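Local coordinates for salicylic acid-binding protein 2 (Nicotiana tabacum, PDB 1Y7I) that hydrolyses methyl salicylate to salicylic acid and methanol, releasing the active signal needed for systemic acquired resistance in plant immunity, at residues G4-L9 and E73-V78; L37-S42 and Y56-P61; M108-H113 and D223-T228; W131-F136 and G152-A157; V203-T208 and A250-I255. All coordinates share one frame; numbering follows the deposited sequence.

Interaction 1. Residues G4-L9 and E73-V78; sequences GKHFVL and EKVILV
Three backbone hydrogen bonds join residues 6-9 to residues 75-78: Ile76 N donates to His6 O at 3.0 Å, Val8 N to Ile76 O at 2.9 Å and Val78 N to Val8 O at 3.0 Å. Ile76 bonds through its N-H and its C=O to the two residues flanking Phe7, its bridge partner, as in a parallel pair, the strands running 27° apart. Before the pairing begins, a water takes the hydrogen of His6 N and donates to Lys74 O. NE2 of the His6 imidazole is hydrogen-bonded to Thr35 OG1; ND1, buried without a polar partner in the model, faces Val75 CG1 at 3.4 Å. On the same side of the sheet, Val8 lies alongside Leu77, whose CD2 comes to 3.7 Å from Val8 CB, and Val8 CG2 sits over one face of the His6 ring. The other side carries Phe7, Ile76, Leu9 and Val78. Phe7 CG lies anti to the carbonyl carbon (chi1 -74°), which lays the ring beside Ile76, with Phe7 CE1 3.8 Å from Ile76 CD1, while Val78 CG2 approaches the ring edge; Leu9 CD2 packs on Val78 CB at 3.8 Å. Helix 245-262 covers this side through Ala256 and Leu252. Strands 6-10 and 75-80 are inner neighbours in the parallel sheet of the alpha/beta hydrolase fold, and the latter leads to the nucleophile Ser81.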
# COMPACT_ATOMS: atom_id res chain seq x y z
N GLY B 4 -14.66 15.38 19.79
CA GLY B 4 -13.93 14.58 18.82
C GLY B 4 -12.77 13.86 19.48
O GLY B 4 -12.32 14.25 20.55
N LYS B 5 -12.28 12.81 18.84
CA LYS B 5 -11.17 12.05 19.38
C LYS B 5 -10.12 11.78 18.32
O LYS B 5 -10.40 11.85 17.12
CB LYS B 5 -11.66 10.71 19.95
CG LYS B 5 -12.55 10.81 21.18
CD LYS B 5 -11.75 11.22 22.41
CE LYS B 5 -12.64 11.32 23.65
NZ LYS B 5 -13.67 12.39 23.50
N HIS B 6 -8.90 11.49 18.76
CA HIS B 6 -7.80 11.18 17.84
C HIS B 6 -7.52 9.69 17.92
O HIS B 6 -7.02 9.20 18.93
CB HIS B 6 -6.53 11.95 18.23
CG HIS B 6 -5.38 11.70 17.30
ND1 HIS B 6 -4.11 12.17 17.55
CD2 HIS B 6 -5.31 11.04 16.12
CE1 HIS B 6 -3.31 11.82 16.56
NE2 HIS B 6 -4.01 11.13 15.68
N PHE B 7 -7.83 8.97 16.85
CA PHE B 7 -7.59 7.53 16.79
C PHE B 7 -6.23 7.21 16.15
O PHE B 7 -5.96 7.63 15.03
CB PHE B 7 -8.70 6.85 15.97
CG PHE B 7 -10.02 6.75 16.68
CD1 PHE B 7 -10.25 5.72 17.59
CD2 PHE B 7 -11.04 7.68 16.45
CE1 PHE B 7 -11.48 5.60 18.26
CE2 PHE B 7 -12.28 7.58 17.10
CZ PHE B 7 -12.49 6.54 18.01
N VAL B 8 -5.37 6.49 16.88
CA VAL B 8 -4.07 6.07 16.35
C VAL B 8 -4.25 4.57 16.05
O VAL B 8 -4.41 3.76 16.97
CB VAL B 8 -2.90 6.26 17.39
CG1 VAL B 8 -1.55 5.78 16.77
CG2 VAL B 8 -2.76 7.76 17.77
N LEU B 9 -4.27 4.23 14.77
CA LEU B 9 -4.46 2.86 14.30
C LEU B 9 -3.12 2.18 14.07
O LEU B 9 -2.27 2.70 13.33
CB LEU B 9 -5.29 2.87 13.00
CG LEU B 9 -6.58 3.74 13.04
CD1 LEU B 9 -7.34 3.63 11.72
CD2 LEU B 9 -7.48 3.25 14.19
N GLU B 73 -2.96 16.87 24.73
CA GLU B 73 -3.41 16.03 23.63
C GLU B 73 -3.36 14.54 24.00
O GLU B 73 -2.31 14.01 24.33
CB GLU B 73 -2.53 16.29 22.41
CG GLU B 73 -3.04 15.70 21.11
CD GLU B 73 -2.18 16.09 19.92
OE1 GLU B 73 -2.50 15.65 18.79
OE2 GLU B 73 -1.19 16.83 20.12
N LYS B 74 -4.52 13.89 23.97
CA LYS B 74 -4.61 12.47 24.29
C LYS B 74 -5.13 11.69 23.09
O LYS B 74 -5.65 12.28 22.14
CB LYS B 74 -5.52 12.24 25.50
CG LYS B 74 -4.96 12.70 26.84
CD LYS B 74 -5.73 12.04 27.98
CE LYS B 74 -5.13 12.35 29.35
NZ LYS B 74 -5.76 11.50 30.42
N VAL B 75 -5.00 10.37 23.13
CA VAL B 75 -5.46 9.56 22.01
C VAL B 75 -6.08 8.23 22.42
O VAL B 75 -6.02 7.81 23.57
CB VAL B 75 -4.30 9.23 21.05
CG1 VAL B 75 -3.74 10.49 20.43
CG2 VAL B 75 -3.20 8.47 21.79
N ILE B 76 -6.69 7.57 21.44
CA ILE B 76 -7.26 6.26 21.64
C ILE B 76 -6.44 5.38 20.71
O ILE B 76 -6.35 5.65 19.51
CB ILE B 76 -8.72 6.17 21.19
CG1 ILE B 76 -9.61 6.96 22.15
CG2 ILE B 76 -9.15 4.69 21.16
CD1 ILE B 76 -11.06 6.98 21.73
N LEU B 77 -5.81 4.36 21.28
CA LEU B 77 -4.99 3.45 20.50
C LEU B 77 -5.82 2.24 20.09
O LEU B 77 -6.63 1.72 20.88
CB LEU B 77 -3.78 2.97 21.33
CG LEU B 77 -2.70 3.99 21.70
CD1 LEU B 77 -1.70 3.39 22.68
CD2 LEU B 77 -1.99 4.43 20.42
N VAL B 78 -5.62 1.80 18.86
CA VAL B 78 -6.31 0.63 18.34
C VAL B 78 -5.24 -0.23 17.70
O VAL B 78 -4.62 0.18 16.73
CB VAL B 78 -7.35 0.99 17.24
CG1 VAL B 78 -8.11 -0.26 16.84
CG2 VAL B 78 -8.29 2.08 17.76
O HOH W 1 -8.29 12.30 21.35

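Interaction 2. Residues L37-S42 and Y56-P61; sequences LDLAAS and YDYTLP
Tyr58 swings its CG anti to the backbone N (chi1 178°), which carries the ring from helix 55-68 alongside the turn at Leu39-Ser42, and Leu39, with CG anti to its carbonyl carbon (chi1 -69°), sends CD1 over one face of that ring. The methyl stands 3.9 Å from the ring centroid of Tyr58, and its direction lies 25° off the ring normal, a CH-pi contact. At the ring's edge, near its plane, sit Ala40 O, 3.3 Å from Tyr58 CD1, and Ser42 OG, 3.4 Å from Tyr58 CE1. The backbone adds one bond between the segments: Ala40 N donates to Tyr58 O over 3.1 Å. Pro61 has no N-H to give to Asp57 O, the i-4 carbonyl, where the helix kinks, and Ala40 CB lies 3.3 Å from that oxygen. Pro61 also presses on the loop, its CB 3.3 Å from Asp38 O and 3.5 Å from Leu37 CD2. Ser42 N closes the type II beta turn onto Leu39 O. A loop after strand 33-36 is thus pinned to the helix that follows it, part of a beta-alpha unit of the alpha/beta hydrolase fold, with the Tyr58 side chain about 7 Å from bound salicylate.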
# COMPACT_ATOMS: atom_id res chain seq x y z
N LEU B 37 -0.64 4.94 11.28
CA LEU B 37 0.81 4.83 11.29
C LEU B 37 1.45 3.67 10.52
O LEU B 37 0.84 2.62 10.33
CB LEU B 37 1.28 4.75 12.75
CG LEU B 37 2.26 5.80 13.26
CD1 LEU B 37 2.49 5.63 14.75
CD2 LEU B 37 3.57 5.68 12.50
N ASP B 38 2.68 3.87 10.08
CA ASP B 38 3.43 2.81 9.42
C ASP B 38 4.48 2.48 10.48
O ASP B 38 5.19 3.37 10.93
CB ASP B 38 4.13 3.31 8.16
CG ASP B 38 3.45 2.87 6.88
OD1 ASP B 38 3.92 3.27 5.79
OD2 ASP B 38 2.46 2.12 6.95
N LEU B 39 4.56 1.23 10.92
CA LEU B 39 5.57 0.88 11.91
C LEU B 39 6.90 0.70 11.18
O LEU B 39 6.97 0.82 9.96
CB LEU B 39 5.17 -0.40 12.65
CG LEU B 39 3.96 -0.28 13.59
CD1 LEU B 39 3.71 -1.59 14.30
CD2 LEU B 39 4.21 0.84 14.61
N ALA B 40 7.97 0.42 11.92
CA ALA B 40 9.28 0.25 11.29
C ALA B 40 9.22 -0.91 10.29
O ALA B 40 8.63 -1.94 10.57
CB ALA B 40 10.34 -0.03 12.35
N ALA B 41 9.83 -0.71 9.13
CA ALA B 41 9.87 -1.73 8.08
C ALA B 41 8.50 -2.23 7.64
O ALA B 41 8.36 -3.38 7.21
CB ALA B 41 10.74 -2.91 8.53
N SER B 42 7.50 -1.37 7.74
CA SER B 42 6.13 -1.70 7.36
C SER B 42 5.61 -0.66 6.38
O SER B 42 6.08 0.47 6.36
CB SER B 42 5.23 -1.72 8.60
OG SER B 42 5.75 -2.58 9.60
N TYR B 56 10.79 -2.73 20.49
CA TYR B 56 10.95 -1.28 20.51
C TYR B 56 11.35 -0.71 19.16
O TYR B 56 10.77 0.28 18.72
CB TYR B 56 11.98 -0.85 21.56
CG TYR B 56 12.14 0.66 21.66
CD1 TYR B 56 13.07 1.34 20.87
CD2 TYR B 56 11.35 1.39 22.53
CE1 TYR B 56 13.20 2.73 20.95
CE2 TYR B 56 11.47 2.77 22.62
CZ TYR B 56 12.40 3.43 21.84
OH TYR B 56 12.52 4.80 21.95
N ASP B 57 12.33 -1.32 18.51
CA ASP B 57 12.79 -0.85 17.21
C ASP B 57 11.62 -0.83 16.23
O ASP B 57 11.51 0.07 15.40
CB ASP B 57 13.88 -1.76 16.63
CG ASP B 57 15.15 -1.77 17.46
OD1 ASP B 57 15.44 -0.77 18.14
OD2 ASP B 57 15.88 -2.79 17.40
N TYR B 58 10.76 -1.84 16.32
CA TYR B 58 9.61 -1.97 15.44
C TYR B 58 8.51 -0.96 15.78
O TYR B 58 7.85 -0.42 14.89
CB TYR B 58 9.09 -3.42 15.53
CG TYR B 58 7.86 -3.76 14.71
CD1 TYR B 58 7.76 -3.42 13.36
CD2 TYR B 58 6.80 -4.46 15.29
CE1 TYR B 58 6.62 -3.75 12.62
CE2 TYR B 58 5.67 -4.80 14.55
CZ TYR B 58 5.58 -4.44 13.22
OH TYR B 58 4.45 -4.77 12.51
N THR B 59 8.36 -0.67 17.07
CA THR B 59 7.35 0.26 17.59
C THR B 59 7.78 1.73 17.57
O THR B 59 6.97 2.63 17.81
CB THR B 59 6.98 -0.12 19.04
OG1 THR B 59 6.68 -1.52 19.09
CG2 THR B 59 5.77 0.67 19.53
N LEU B 60 9.06 1.98 17.28
CA LEU B 60 9.60 3.34 17.27
C LEU B 60 8.68 4.40 16.64
O LEU B 60 8.51 5.49 17.21
CB LEU B 60 10.96 3.36 16.56
CG LEU B 60 11.73 4.69 16.65
CD1 LEU B 60 11.95 5.01 18.12
CD2 LEU B 60 13.07 4.59 15.92
N PRO B 61 8.09 4.12 15.47
CA PRO B 61 7.21 5.16 14.90
C PRO B 61 6.06 5.49 15.84
O PRO B 61 5.64 6.65 15.94
CB PRO B 61 6.74 4.53 13.59
CG PRO B 61 7.92 3.68 13.19
CD PRO B 61 8.30 3.02 14.51

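Interaction 3. Residues M108-H113 and D223-T228; sequences MPDSVH and DNIGVT
Asn224, near the end of helix 215-224, sets out toward the facing loop, and its side chain crosses that of Asp110 at about a right angle, with amide and carboxylate planes 59° apart. Asn224 ND2 and Asp110 OD2 remain 4.0 Å apart, too far for a hydrogen bond. This is the margin of a packing contact in the alpha/beta hydrolase fold, between the loop that follows strand 98-104 and the connection from helix 215-224 to strand 229-233. Ile225 comes next and carries most of the contact. Its CB faces Asp110 CB at 3.7 Å, its CG2 lies 3.8 Å from Met108 O, and its outer branch crosses obliquely against the side chain of Met108, a selenomethionine. The modelled Ile225 torsions, chi1 103° and chi2 135°, are both far from staggered values, and its closest approaches are unusually short, so the exact placing of this branch is doubtful. Gly226 leaves the helical conformation with positive phi; its carbonyl oxygen bonds to Arg202 NH1, while Val227 leads on toward the sheet. The facing loop is held in shape by Asp110, since an Asx turn forms where Val112 N donates to OD1. His113 N donates to the same oxygen from the same face of the carboxylate, so Asp110 OD1 takes two backbone hydrogens, from Val112 N and His113 N, each at 3.0 Å.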
# COMPACT_ATOMS: atom_id res chain seq x y z
N MSE B 108 -2.76 -9.44 23.20
CA MSE B 108 -2.81 -8.49 24.28
C MSE B 108 -1.95 -8.97 25.43
O MSE B 108 -2.29 -9.95 26.10
CB MSE B 108 -4.25 -8.31 24.74
CG MSE B 108 -4.42 -7.44 25.96
SE MSE B 108 -6.26 -7.35 26.35
CE MSE B 108 -6.58 -9.22 26.68
N PRO B 109 -0.83 -8.29 25.66
CA PRO B 109 0.13 -8.61 26.73
C PRO B 109 -0.49 -8.41 28.10
O PRO B 109 -1.63 -7.96 28.21
CB PRO B 109 1.26 -7.60 26.51
CG PRO B 109 1.06 -7.09 25.12
CD PRO B 109 -0.43 -7.07 24.94
N ASP B 110 0.28 -8.75 29.13
CA ASP B 110 -0.16 -8.55 30.50
C ASP B 110 1.02 -8.08 31.35
O ASP B 110 2.18 -8.17 30.92
CB ASP B 110 -0.77 -9.83 31.11
CG ASP B 110 0.24 -10.94 31.35
OD1 ASP B 110 1.39 -10.66 31.72
OD2 ASP B 110 -0.13 -12.12 31.19
N SER B 111 0.72 -7.54 32.53
CA SER B 111 1.74 -7.04 33.43
C SER B 111 1.95 -8.01 34.59
O SER B 111 2.00 -7.61 35.75
CB SER B 111 1.34 -5.66 33.96
OG SER B 111 0.02 -5.65 34.47
N VAL B 112 2.07 -9.30 34.26
CA VAL B 112 2.28 -10.34 35.26
C VAL B 112 3.42 -11.26 34.85
O VAL B 112 4.38 -11.43 35.61
CB VAL B 112 1.01 -11.18 35.44
CG1 VAL B 112 1.21 -12.20 36.55
CG2 VAL B 112 -0.17 -10.28 35.75
N HIS B 113 3.32 -11.83 33.66
CA HIS B 113 4.34 -12.74 33.14
C HIS B 113 5.28 -11.98 32.22
O HIS B 113 5.17 -10.76 32.07
CB HIS B 113 3.69 -13.87 32.33
CG HIS B 113 2.55 -14.55 33.02
ND1 HIS B 113 1.33 -13.93 33.23
CD2 HIS B 113 2.43 -15.79 33.55
CE1 HIS B 113 0.52 -14.76 33.85
NE2 HIS B 113 1.16 -15.90 34.06
N ASP B 223 -10.17 -13.74 29.15
CA ASP B 223 -10.38 -14.45 30.40
C ASP B 223 -9.11 -14.55 31.24
O ASP B 223 -9.18 -14.65 32.46
CB ASP B 223 -10.93 -15.85 30.14
CG ASP B 223 -12.33 -15.84 29.54
OD1 ASP B 223 -13.17 -15.03 29.99
OD2 ASP B 223 -12.58 -16.64 28.61
N ASN B 224 -7.95 -14.52 30.58
CA ASN B 224 -6.67 -14.62 31.28
C ASN B 224 -6.16 -13.29 31.83
O ASN B 224 -6.19 -13.07 33.04
CB ASN B 224 -5.59 -15.18 30.35
CG ASN B 224 -4.18 -15.01 30.92
OD1 ASN B 224 -3.86 -15.53 31.99
ND2 ASN B 224 -3.33 -14.26 30.21
N ILE B 225 -5.69 -12.42 30.95
CA ILE B 225 -5.16 -11.13 31.37
C ILE B 225 -6.28 -10.19 31.80
O ILE B 225 -6.04 -9.23 32.53
CB ILE B 225 -4.36 -10.45 30.24
CG1 ILE B 225 -5.19 -9.35 29.59
CG2 ILE B 225 -3.94 -11.47 29.20
CD1 ILE B 225 -4.44 -8.06 29.37
N GLY B 226 -7.50 -10.48 31.35
CA GLY B 226 -8.64 -9.65 31.71
C GLY B 226 -8.74 -8.38 30.89
O GLY B 226 -7.76 -7.92 30.31
N VAL B 227 -9.93 -7.80 30.86
CA VAL B 227 -10.14 -6.57 30.10
C VAL B 227 -11.20 -5.71 30.79
O VAL B 227 -11.87 -6.17 31.72
CB VAL B 227 -10.59 -6.92 28.66
CG1 VAL B 227 -12.08 -7.25 28.64
CG2 VAL B 227 -10.27 -5.77 27.73
N THR B 228 -11.33 -4.46 30.36
CA THR B 228 -12.32 -3.57 30.95
C THR B 228 -13.66 -3.81 30.27
O THR B 228 -14.72 -3.74 30.89
CB THR B 228 -11.91 -2.10 30.78
OG1 THR B 228 -10.69 -1.85 31.50
CG2 THR B 228 -13.01 -1.18 31.31

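Interaction 4. Residues W131-F136 and G152-A157; sequences WLDTQF and GPKFLA. With SAL (2-hydroxybenzoic acid), chain E.
Asp133 and Phe155 dominate this contact, the first through its carboxylate and the second through its ring. Asp133 spreads both oxygens over the first turn of helix 153-160: OD1 accepts from Lys154 N at 2.8 Å and OD2 from Phe155 N at 3.0 Å, both fairly straight. Both donors arrive on the syn side, tilted out of the carboxylate plane. The chi1 of Asp133, 61°, puts CG between backbone N and carbonyl carbon, which turns the carboxylate to the start of the helix, where Gly152 holds the N-cap position. Thr134 OG1 stands over one face of the Phe155 ring, 3.3 Å from Phe155 CG, and donates to Trp131 O at 2.8 Å, in the carbonyl plane on a lone pair. Trp131 lies side by side with Phe155, their planes 18° apart but slid so that they barely overlap. Both rings reach salicylate: its C5 lies 3.8 Å from Phe155 CZ, near the ring plane, and its C4 is 3.9 Å from Trp131 CH2. A carboxylate bound to two first-turn N-H groups, which have no i-4 carbonyl within the helix, probably interacts favourably with the helix dipole, and this anchorage couples the type II' turn at Trp131-Thr134 to the aromatic wall of the salicylate pocket.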
# COMPACT_ATOMS: atom_id res chain seq x y z
N TRP B 131 0.17 -22.45 9.95
CA TRP B 131 1.00 -21.46 9.27
C TRP B 131 1.02 -21.63 7.76
O TRP B 131 1.28 -20.68 7.02
CB TRP B 131 2.43 -21.49 9.81
CG TRP B 131 2.54 -21.09 11.25
CD1 TRP B 131 2.74 -21.91 12.32
CD2 TRP B 131 2.48 -19.75 11.77
NE1 TRP B 131 2.79 -21.17 13.48
CE2 TRP B 131 2.64 -19.84 13.17
CE3 TRP B 131 2.30 -18.49 11.19
CZ2 TRP B 131 2.62 -18.71 14.00
CZ3 TRP B 131 2.28 -17.37 12.01
CH2 TRP B 131 2.44 -17.49 13.41
N LEU B 132 0.76 -22.85 7.30
CA LEU B 132 0.74 -23.16 5.88
C LEU B 132 2.03 -22.76 5.17
O LEU B 132 3.09 -23.32 5.43
CB LEU B 132 -0.46 -22.49 5.21
CG LEU B 132 -1.84 -22.77 5.80
CD1 LEU B 132 -2.90 -22.05 4.99
CD2 LEU B 132 -2.12 -24.27 5.80
N ASP B 133 1.94 -21.78 4.28
CA ASP B 133 3.11 -21.32 3.52
C ASP B 133 3.84 -20.10 4.08
O ASP B 133 4.57 -19.44 3.35
CB ASP B 133 2.71 -21.05 2.07
CG ASP B 133 1.66 -19.95 1.96
OD1 ASP B 133 1.25 -19.65 0.82
OD2 ASP B 133 1.25 -19.40 3.00
N THR B 134 3.64 -19.81 5.36
CA THR B 134 4.30 -18.67 5.99
C THR B 134 5.80 -18.92 6.08
O THR B 134 6.23 -19.98 6.52
CB THR B 134 3.74 -18.42 7.41
OG1 THR B 134 2.35 -18.09 7.33
CG2 THR B 134 4.50 -17.29 8.08
N GLN B 135 6.59 -17.94 5.66
CA GLN B 135 8.05 -18.07 5.69
C GLN B 135 8.67 -17.56 6.98
O GLN B 135 8.39 -16.44 7.42
CB GLN B 135 8.68 -17.33 4.51
CG GLN B 135 8.51 -18.02 3.17
CD GLN B 135 9.20 -17.28 2.05
OE1 GLN B 135 10.39 -16.95 2.15
NE2 GLN B 135 8.48 -17.02 0.96
N PHE B 136 9.51 -18.39 7.57
CA PHE B 136 10.21 -18.07 8.81
C PHE B 136 11.70 -18.21 8.55
O PHE B 136 12.25 -19.31 8.62
CB PHE B 136 9.79 -19.05 9.91
CG PHE B 136 8.38 -18.84 10.39
CD1 PHE B 136 8.09 -17.81 11.28
CD2 PHE B 136 7.36 -19.67 9.96
CE1 PHE B 136 6.79 -17.62 11.74
CE2 PHE B 136 6.06 -19.49 10.42
CZ PHE B 136 5.77 -18.46 11.31
N GLY B 152 2.53 -16.08 3.61
CA GLY B 152 2.47 -16.49 2.22
C GLY B 152 1.07 -16.28 1.69
O GLY B 152 0.16 -16.00 2.48
N PRO B 153 0.84 -16.44 0.38
CA PRO B 153 -0.48 -16.25 -0.23
C PRO B 153 -1.59 -17.18 0.28
O PRO B 153 -2.76 -16.81 0.29
CB PRO B 153 -0.20 -16.45 -1.71
CG PRO B 153 0.92 -17.44 -1.71
CD PRO B 153 1.82 -16.89 -0.63
N LYS B 154 -1.21 -18.38 0.69
CA LYS B 154 -2.19 -19.35 1.19
C LYS B 154 -2.63 -19.01 2.60
O LYS B 154 -3.82 -19.04 2.92
CB LYS B 154 -1.59 -20.76 1.14
CG LYS B 154 -1.19 -21.23 -0.26
CD LYS B 154 -0.55 -22.62 -0.23
CE LYS B 154 -0.15 -23.09 -1.62
NZ LYS B 154 0.46 -24.46 -1.62
N PHE B 155 -1.66 -18.70 3.46
CA PHE B 155 -1.96 -18.34 4.84
C PHE B 155 -2.83 -17.09 4.85
O PHE B 155 -3.78 -17.00 5.62
CB PHE B 155 -0.66 -18.09 5.61
CG PHE B 155 -0.87 -17.69 7.05
CD1 PHE B 155 -0.86 -16.34 7.42
CD2 PHE B 155 -1.09 -18.65 8.03
CE1 PHE B 155 -1.06 -15.97 8.75
CE2 PHE B 155 -1.29 -18.29 9.36
CZ PHE B 155 -1.27 -16.94 9.72
N LEU B 156 -2.51 -16.14 3.97
CA LEU B 156 -3.27 -14.91 3.87
C LEU B 156 -4.69 -15.18 3.39
O LEU B 156 -5.66 -14.77 4.02
CB LEU B 156 -2.59 -13.93 2.91
CG LEU B 156 -1.30 -13.22 3.37
CD1 LEU B 156 -0.62 -12.55 2.18
CD2 LEU B 156 -1.64 -12.19 4.45
N ALA B 157 -4.81 -15.89 2.27
CA ALA B 157 -6.12 -16.19 1.70
C ALA B 157 -7.02 -17.12 2.51
O ALA B 157 -8.23 -16.90 2.58
CB ALA B 157 -5.95 -16.75 0.28
C1' SAL E . -0.91 -10.82 12.66
O1' SAL E . -1.89 -10.45 11.87
O2' SAL E . -0.14 -9.98 13.13
C1 SAL E . -0.78 -12.26 12.94
C2 SAL E . 0.27 -12.74 13.79
C3 SAL E . 0.39 -14.12 14.06
C4 SAL E . -0.53 -15.03 13.50
C5 SAL E . -1.57 -14.58 12.67
C6 SAL E . -1.70 -13.22 12.39
O2 SAL E . 1.20 -11.92 14.36

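Interaction 5. Residues V203-T208 and A250-I255; sequences VYIVCT and ASLLEI
Val203 and Ile255 make the tightest apolar contact between strand 203-207 and helix 250-255, with Val203 CG1 3.6 Å from Ile255 CD1. The two side chains slide past each other in opposite directions. Ile255 has CG1 anti to its carbonyl carbon (chi1 -74°) and a nearly extended chi2 (175°), which carries CD1 out from the helix to the sheet. Looser packing involves Ile205, whose CD1 is 4.3 Å from Ile255 CD1 and 4.4 Å from both Leu252 CD2 and Ser251 CB. One methyl of the strand thus faces three helix residues spaced along a single face of the helix. Polar contacts lie within the elements instead: Ser251 O accepts from Ile255 N at 3.0 Å, and Ser251 OG bonds to Lys247 O. In the sheet, Val203 and Ile205 pair by backbone bonds with strand 98-104, while Tyr204 pairs with strand 229-233 and points to the side away from this helix. The axes of strand 203-207 and helix 250-255 are 11.0 Å apart at closest and run at 164°, almost antiparallel. Such layering of the C-terminal helix 245-262 on a parallel sheet is part of the three-layer architecture of the alpha/beta hydrolase fold; strand 202-207 leads to the charge-relay Asp210.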
# COMPACT_ATOMS: atom_id res chain seq x y z
N VAL B 203 -9.91 -2.41 25.99
CA VAL B 203 -11.11 -2.88 25.33
C VAL B 203 -10.68 -3.88 24.26
O VAL B 203 -9.82 -3.58 23.43
CB VAL B 203 -11.86 -1.71 24.66
CG1 VAL B 203 -13.14 -2.23 24.02
CG2 VAL B 203 -12.17 -0.63 25.68
N TYR B 204 -11.27 -5.06 24.27
CA TYR B 204 -10.92 -6.08 23.29
C TYR B 204 -12.07 -6.29 22.30
O TYR B 204 -13.21 -6.47 22.71
CB TYR B 204 -10.62 -7.42 23.98
CG TYR B 204 -9.85 -8.38 23.11
CD1 TYR B 204 -10.47 -9.10 22.08
CD2 TYR B 204 -8.47 -8.55 23.30
CE1 TYR B 204 -9.73 -9.96 21.26
CE2 TYR B 204 -7.74 -9.40 22.50
CZ TYR B 204 -8.36 -10.10 21.49
OH TYR B 204 -7.61 -10.96 20.72
N ILE B 205 -11.76 -6.28 21.01
CA ILE B 205 -12.78 -6.49 19.99
C ILE B 205 -12.56 -7.85 19.34
O ILE B 205 -11.62 -8.05 18.56
CB ILE B 205 -12.73 -5.39 18.90
CG1 ILE B 205 -12.99 -4.02 19.55
CG2 ILE B 205 -13.76 -5.69 17.81
CD1 ILE B 205 -13.04 -2.85 18.58
N VAL B 206 -13.43 -8.80 19.67
CA VAL B 206 -13.34 -10.15 19.16
C VAL B 206 -13.88 -10.29 17.73
O VAL B 206 -14.98 -9.84 17.42
CB VAL B 206 -14.12 -11.15 20.06
CG1 VAL B 206 -14.13 -12.54 19.44
CG2 VAL B 206 -13.49 -11.20 21.44
N CYS B 207 -13.08 -10.90 16.86
CA CYS B 207 -13.50 -11.14 15.49
C CYS B 207 -13.79 -12.63 15.47
O CYS B 207 -12.88 -13.46 15.40
CB CYS B 207 -12.38 -10.75 14.52
SG CYS B 207 -12.05 -8.94 14.51
N THR B 208 -15.08 -12.95 15.57
CA THR B 208 -15.58 -14.33 15.64
C THR B 208 -15.09 -15.34 14.62
O THR B 208 -14.80 -16.49 14.97
CB THR B 208 -17.12 -14.38 15.62
OG1 THR B 208 -17.60 -13.99 14.33
CG2 THR B 208 -17.71 -13.46 16.68
N ALA B 250 -18.53 1.66 13.95
CA ALA B 250 -19.55 1.82 14.96
C ALA B 250 -19.07 1.43 16.35
O ALA B 250 -19.38 2.11 17.33
CB ALA B 250 -20.81 1.02 14.59
N SER B 251 -18.30 0.34 16.46
CA SER B 251 -17.81 -0.08 17.77
C SER B 251 -16.82 0.95 18.33
O SER B 251 -16.84 1.25 19.53
CB SER B 251 -17.12 -1.44 17.68
OG SER B 251 -18.05 -2.46 17.33
N LEU B 252 -15.96 1.47 17.47
CA LEU B 252 -14.96 2.46 17.87
C LEU B 252 -15.62 3.78 18.25
O LEU B 252 -15.16 4.47 19.15
CB LEU B 252 -13.93 2.68 16.75
CG LEU B 252 -12.94 1.53 16.49
CD1 LEU B 252 -12.08 1.82 15.25
CD2 LEU B 252 -12.06 1.35 17.72
N LEU B 253 -16.70 4.13 17.56
CA LEU B 253 -17.39 5.36 17.89
C LEU B 253 -18.04 5.23 19.25
O LEU B 253 -18.00 6.15 20.06
CB LEU B 253 -18.44 5.70 16.84
CG LEU B 253 -17.86 6.02 15.46
CD1 LEU B 253 -18.98 6.52 14.57
CD2 LEU B 253 -16.75 7.06 15.56
N GLU B 254 -18.63 4.06 19.51
CA GLU B 254 -19.29 3.83 20.79
C GLU B 254 -18.29 3.83 21.93
O GLU B 254 -18.61 4.25 23.04
CB GLU B 254 -20.07 2.51 20.78
CG GLU B 254 -20.68 2.18 22.14
CD GLU B 254 -21.92 1.33 22.04
OE1 GLU B 254 -21.98 0.46 21.14
OE2 GLU B 254 -22.85 1.52 22.86
N ILE B 255 -17.09 3.33 21.66
CA ILE B 255 -16.04 3.29 22.66
C ILE B 255 -15.64 4.72 23.02
O ILE B 255 -15.54 5.06 24.19
CB ILE B 255 -14.82 2.51 22.12
CG1 ILE B 255 -15.15 1.01 22.10
CG2 ILE B 255 -13.59 2.81 22.96
CD1 ILE B 255 -14.07 0.14 21.47

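Interactions 1 and 5 share the central sheet and the helix 245-262: their centres are 14 Å apart, and Val78 CG2 packs on Leu252 CD2 at 3.8 Å. Interaction 2 falls between the two strands of interaction 1 along the chain and touches it where Leu9 O meets Leu37 CB at 4.1 Å. Interaction 3 borders interaction 5, Val227 CG2 lying 3.7 Å from Tyr204 N. Interaction 4 stands apart, its centre 32 Å from that of interaction 1, yet it alone of the five touches the salicylate bound in the active-site pocket, which also bonds to Ala13 N and His238 NE2; Leu253 of interaction 5 is a further salicylate-binding residue. The side chain of Phe155 is about 7 Å from that of catalytic His238.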